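Local coordinates for periplasmic binding protein/LacI transcriptional regulator (Burkholderia multivorans, PDB 4YLE), which probably binds a simple sugar in the periplasm and hands it to an ABC transporter, as the solute-binding component of that uptake system, at residues A[34-39]-A[94-99]; A[226-231]-A[252-257]. One frame throughout, in Å; residues are numbered along the deposited sequence.

Contact 1 of 2, residues A[34-39]-A[94-99]; sequences KVALVM and DAIVLA
Asp94 meets Lys34 where two parallel strands, 34-39 and 95-98, begin to run together. OD2 of Asp94 accepts the backbone N-H of Lys34 at 2.8 Å through its anti lone pair, and the bond is nearly straight at 171°. Asp94 returns its own N-H to Lys34 O, lying in the plane of that carbonyl, so the start of the pair is tied by a carboxylate as well as by backbone. Ala95 adds a second, weak bond to the same Lys34 O, while its carbonyl takes the N-H of Ala36. Ile96 shares a face of the sheet with Ala36, its CG1 4.2 Å from Ala36 CB. Val97 bonds on either side of its CA: its N-H reaches Ala36 O at 2.7 Å, and its carbonyl accepts from Val38 N. With CG1 anti to the backbone N (chi1 179°), its two branches fork between neighbours: CG1 sits 3.7 Å from Leu37 CD1 and CG2 3.9 Å from Val35 CG1. Leu98 turns to the face of Ile96 and brings CD1 to 3.4 Å from Val38 CG1, tighter than an ordinary methyl contact, the two side chains crossing at a slant. Ala99 closes the run by donating its N-H to Val38 O in line with the carbonyl. Strand 66-72 hydrogen-bonds to the far edge of 34-39. Helix 78-90 covers Ala36, Val38 and Leu98, with Gln81 bonding to the carbonyls of Met39 and Ala99; helix 279-295 covers Val35, Leu37 and Ala95 on the reverse face.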
# COMPACT_ATOMS: atom_id res chain seq x y z
N LYS A 34 -20.78 -4.44 13.98
CA LYS A 34 -20.67 -3.57 12.81
C LYS A 34 -19.20 -3.17 12.66
O LYS A 34 -18.59 -2.62 13.57
CB LYS A 34 -21.56 -2.34 12.95
CG LYS A 34 -21.84 -1.60 11.63
CD LYS A 34 -23.18 -0.84 11.66
CE LYS A 34 -23.03 0.67 11.94
NZ LYS A 34 -24.09 1.49 11.27
N VAL A 35 -18.63 -3.47 11.50
CA VAL A 35 -17.21 -3.24 11.24
C VAL A 35 -17.04 -2.20 10.15
O VAL A 35 -17.68 -2.29 9.10
CB VAL A 35 -16.49 -4.54 10.78
CG1 VAL A 35 -15.02 -4.30 10.55
CG2 VAL A 35 -16.67 -5.66 11.82
N ALA A 36 -16.16 -1.23 10.39
CA ALA A 36 -15.83 -0.20 9.42
C ALA A 36 -14.50 -0.52 8.79
O ALA A 36 -13.53 -0.77 9.51
CB ALA A 36 -15.78 1.18 10.07
N LEU A 37 -14.46 -0.49 7.45
CA LEU A 37 -13.20 -0.65 6.67
C LEU A 37 -12.86 0.69 6.07
O LEU A 37 -13.61 1.19 5.23
CB LEU A 37 -13.35 -1.68 5.55
CG LEU A 37 -12.13 -1.85 4.64
CD1 LEU A 37 -10.92 -2.36 5.40
CD2 LEU A 37 -12.45 -2.81 3.51
N VAL A 38 -11.75 1.28 6.52
CA VAL A 38 -11.37 2.64 6.12
C VAL A 38 -10.11 2.58 5.29
O VAL A 38 -9.07 2.18 5.77
CB VAL A 38 -11.18 3.52 7.36
CG1 VAL A 38 -10.63 4.93 7.00
CG2 VAL A 38 -12.51 3.63 8.11
N MSE A 39 -10.24 2.94 4.01
CA MSE A 39 -9.20 2.73 3.02
C MSE A 39 -8.61 4.06 2.58
O MSE A 39 -8.97 5.09 3.08
CB MSE A 39 -9.77 1.98 1.83
CG MSE A 39 -10.28 0.61 2.25
SE MSE A 39 -11.11 -0.35 0.76
CE MSE A 39 -12.81 0.63 0.80
N ASP A 94 -18.32 -1.32 16.06
CA ASP A 94 -17.65 -2.18 17.03
C ASP A 94 -16.18 -2.40 16.73
O ASP A 94 -15.39 -2.72 17.62
CB ASP A 94 -18.39 -3.50 17.10
CG ASP A 94 -19.83 -3.31 17.50
OD1 ASP A 94 -20.08 -2.90 18.67
OD2 ASP A 94 -20.70 -3.54 16.64
N ALA A 95 -15.82 -2.25 15.47
CA ALA A 95 -14.44 -2.38 15.09
C ALA A 95 -14.16 -1.50 13.89
O ALA A 95 -15.06 -1.21 13.11
CB ALA A 95 -14.11 -3.84 14.77
N ILE A 96 -12.90 -1.09 13.77
CA ILE A 96 -12.41 -0.32 12.63
C ILE A 96 -11.17 -0.98 12.09
O ILE A 96 -10.23 -1.25 12.84
CB ILE A 96 -12.07 1.13 13.01
CG1 ILE A 96 -13.32 1.90 13.39
CG2 ILE A 96 -11.38 1.83 11.83
CD1 ILE A 96 -13.03 3.25 14.01
N VAL A 97 -11.18 -1.25 10.80
CA VAL A 97 -10.06 -1.84 10.09
C VAL A 97 -9.52 -0.74 9.20
O VAL A 97 -10.22 -0.31 8.28
CB VAL A 97 -10.49 -3.05 9.25
CG1 VAL A 97 -9.31 -3.62 8.53
CG2 VAL A 97 -11.14 -4.13 10.16
N LEU A 98 -8.32 -0.25 9.50
CA LEU A 98 -7.83 0.98 8.92
C LEU A 98 -6.56 0.74 8.11
O LEU A 98 -5.61 0.13 8.62
CB LEU A 98 -7.55 2.00 10.02
CG LEU A 98 -6.86 3.30 9.60
CD1 LEU A 98 -7.77 4.13 8.72
CD2 LEU A 98 -6.42 4.07 10.85
N ALA A 99 -6.56 1.21 6.85
CA ALA A 99 -5.34 1.34 6.00
C ALA A 99 -4.92 2.81 5.99
O ALA A 99 -5.45 3.59 5.20
CB ALA A 99 -5.61 0.86 4.57

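Contact 2 of 2, residues A[226-231]-A[252-257]; sequences ALLCGN and YVVGYD
Leu227 N donates to Tyr252 O at 2.8 Å, the first of three backbone hydrogen bonds joining parallel strands 226-229 and 252-254 of a beta-alpha-beta crossover, with helix 232-244 as the connection. Val254 N reaches back to Leu227 O at 3.2 Å. The third bond, Cys229 N to Val254 O, is more bent, 149° at the hydrogen, and its donor stands 32° off the carbonyl plane. Past this last bond the loops still approach through CA-H...O contacts, Gly255 CA to Cys229 O and Asn231 CA to Tyr256 O.

Apolar contact falls on both faces. Val254 and Leu228 lie side by side and point the same way; CG2 of Val254, set between its backbone N and carbonyl carbon, comes 3.6 Å from Leu228 CA. Ala226 and Tyr252 meet through their CB atoms on that same face, while the Tyr252 ring leads away. On the reverse face, Cys229 SG lies near Val253 CG1.

The polar groups gather past the C-terminal ends of the strands. Asn231 is the N-cap of helix 232-244, OD1 taking Met234 N and ND2 bonding to Trp205 O. Asp257 OD1 accepts from Gln277 NE2. Asn231 ND2 and Asp257 OD2 both hydrogen-bond the same oxygen of the unidentified ligand, consistent with a binding site at these loop ends. Asp257 OD2 also packs on Asn231 CB at 3.6 Å. One residue back on each loop, Gly230 O lies 3.4 Å from Tyr256 CB.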
# COMPACT_ATOMS: atom_id res chain seq x y z
N ALA A 226 16.37 1.95 -15.72
CA ALA A 226 15.15 1.45 -15.13
C ALA A 226 14.56 2.43 -14.15
O ALA A 226 15.25 3.27 -13.56
CB ALA A 226 15.40 0.14 -14.43
N LEU A 227 13.25 2.30 -13.99
CA LEU A 227 12.50 3.04 -13.00
C LEU A 227 11.78 2.04 -12.11
O LEU A 227 10.98 1.26 -12.60
CB LEU A 227 11.48 3.94 -13.67
CG LEU A 227 12.11 5.10 -14.45
CD1 LEU A 227 11.22 5.60 -15.60
CD2 LEU A 227 12.48 6.24 -13.51
N LEU A 228 12.08 2.08 -10.81
CA LEU A 228 11.51 1.15 -9.86
C LEU A 228 10.44 1.91 -9.08
O LEU A 228 10.78 2.84 -8.33
CB LEU A 228 12.57 0.59 -8.92
CG LEU A 228 13.72 -0.23 -9.51
CD1 LEU A 228 14.70 0.63 -10.29
CD2 LEU A 228 14.43 -0.97 -8.39
N CYS A 229 9.18 1.53 -9.24
CA CYS A 229 8.06 2.30 -8.74
C CYS A 229 7.37 1.61 -7.60
O CYS A 229 7.08 0.42 -7.69
CB CYS A 229 7.04 2.58 -9.84
SG CYS A 229 7.76 3.43 -11.24
N GLY A 230 7.08 2.38 -6.56
CA GLY A 230 6.49 1.88 -5.34
C GLY A 230 5.05 1.36 -5.47
O GLY A 230 4.58 0.63 -4.61
N ASN A 231 4.35 1.73 -6.53
CA ASN A 231 3.05 1.09 -6.81
C ASN A 231 2.77 1.12 -8.30
O ASN A 231 3.50 1.76 -9.06
CB ASN A 231 1.93 1.73 -5.95
CG ASN A 231 1.46 3.06 -6.46
OD1 ASN A 231 2.14 3.69 -7.26
ND2 ASN A 231 0.29 3.49 -5.99
N TYR A 252 13.50 -0.09 -18.37
CA TYR A 252 12.59 -0.99 -17.70
C TYR A 252 11.77 -0.25 -16.66
O TYR A 252 12.25 0.69 -16.02
CB TYR A 252 13.36 -2.13 -17.03
CG TYR A 252 13.91 -3.16 -17.99
CD1 TYR A 252 13.06 -4.00 -18.68
CD2 TYR A 252 15.28 -3.31 -18.17
CE1 TYR A 252 13.54 -4.97 -19.54
CE2 TYR A 252 15.77 -4.27 -19.04
CZ TYR A 252 14.90 -5.09 -19.72
OH TYR A 252 15.37 -6.05 -20.60
N VAL A 253 10.53 -0.71 -16.49
CA VAL A 253 9.67 -0.24 -15.41
C VAL A 253 9.15 -1.42 -14.58
O VAL A 253 8.66 -2.40 -15.14
CB VAL A 253 8.46 0.55 -15.95
CG1 VAL A 253 7.52 0.96 -14.83
CG2 VAL A 253 8.90 1.75 -16.74
N VAL A 254 9.28 -1.32 -13.25
CA VAL A 254 8.63 -2.26 -12.35
C VAL A 254 7.72 -1.50 -11.42
O VAL A 254 7.95 -0.35 -11.12
CB VAL A 254 9.62 -3.11 -11.56
CG1 VAL A 254 10.44 -4.01 -12.54
CG2 VAL A 254 10.52 -2.23 -10.69
N GLY A 255 6.69 -2.20 -10.93
CA GLY A 255 5.73 -1.63 -10.00
C GLY A 255 5.44 -2.57 -8.86
O GLY A 255 6.28 -3.39 -8.48
N TYR A 256 4.25 -2.41 -8.32
CA TYR A 256 3.83 -3.13 -7.12
C TYR A 256 2.32 -2.95 -7.01
O TYR A 256 1.85 -1.82 -7.01
CB TYR A 256 4.52 -2.54 -5.89
CG TYR A 256 4.66 -3.41 -4.67
CD1 TYR A 256 5.81 -4.12 -4.46
CD2 TYR A 256 3.68 -3.43 -3.69
CE1 TYR A 256 5.99 -4.87 -3.32
CE2 TYR A 256 3.88 -4.19 -2.52
CZ TYR A 256 5.04 -4.90 -2.39
OH TYR A 256 5.20 -5.63 -1.24
N ASP A 257 1.58 -4.06 -6.88
CA ASP A 257 0.12 -4.16 -6.57
C ASP A 257 -0.58 -5.18 -7.46
O ASP A 257 -1.62 -5.73 -7.06
CB ASP A 257 -0.67 -2.83 -6.72
CG ASP A 257 -0.41 -1.84 -5.58
OD1 ASP A 257 0.16 -2.26 -4.55
OD2 ASP A 257 -0.75 -0.65 -5.73

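In the fold
From the N terminus, the chain lays down strand 34-39, runs through helix 45-60, strand 66-72 and helix 78-90, and returns at 94-99, where contact 1 closes the loop inside the mixed sheet. Strands 119-123 and 141-144 extend that sheet before 166-171 and 196-202 start the four-stranded parallel sheet. There 226-231 leads into helix 232-244, and contact 2 closes a much shorter loop at 252-257. Strands 274-276 and 308-314 later return to the first sheet. The loops follow in series, neither nesting nor crossing. The contacts lie on opposite sides of the chain's centre, about 29 Å apart between centres, and each joins two neighbouring strands in the sheet of one lobe.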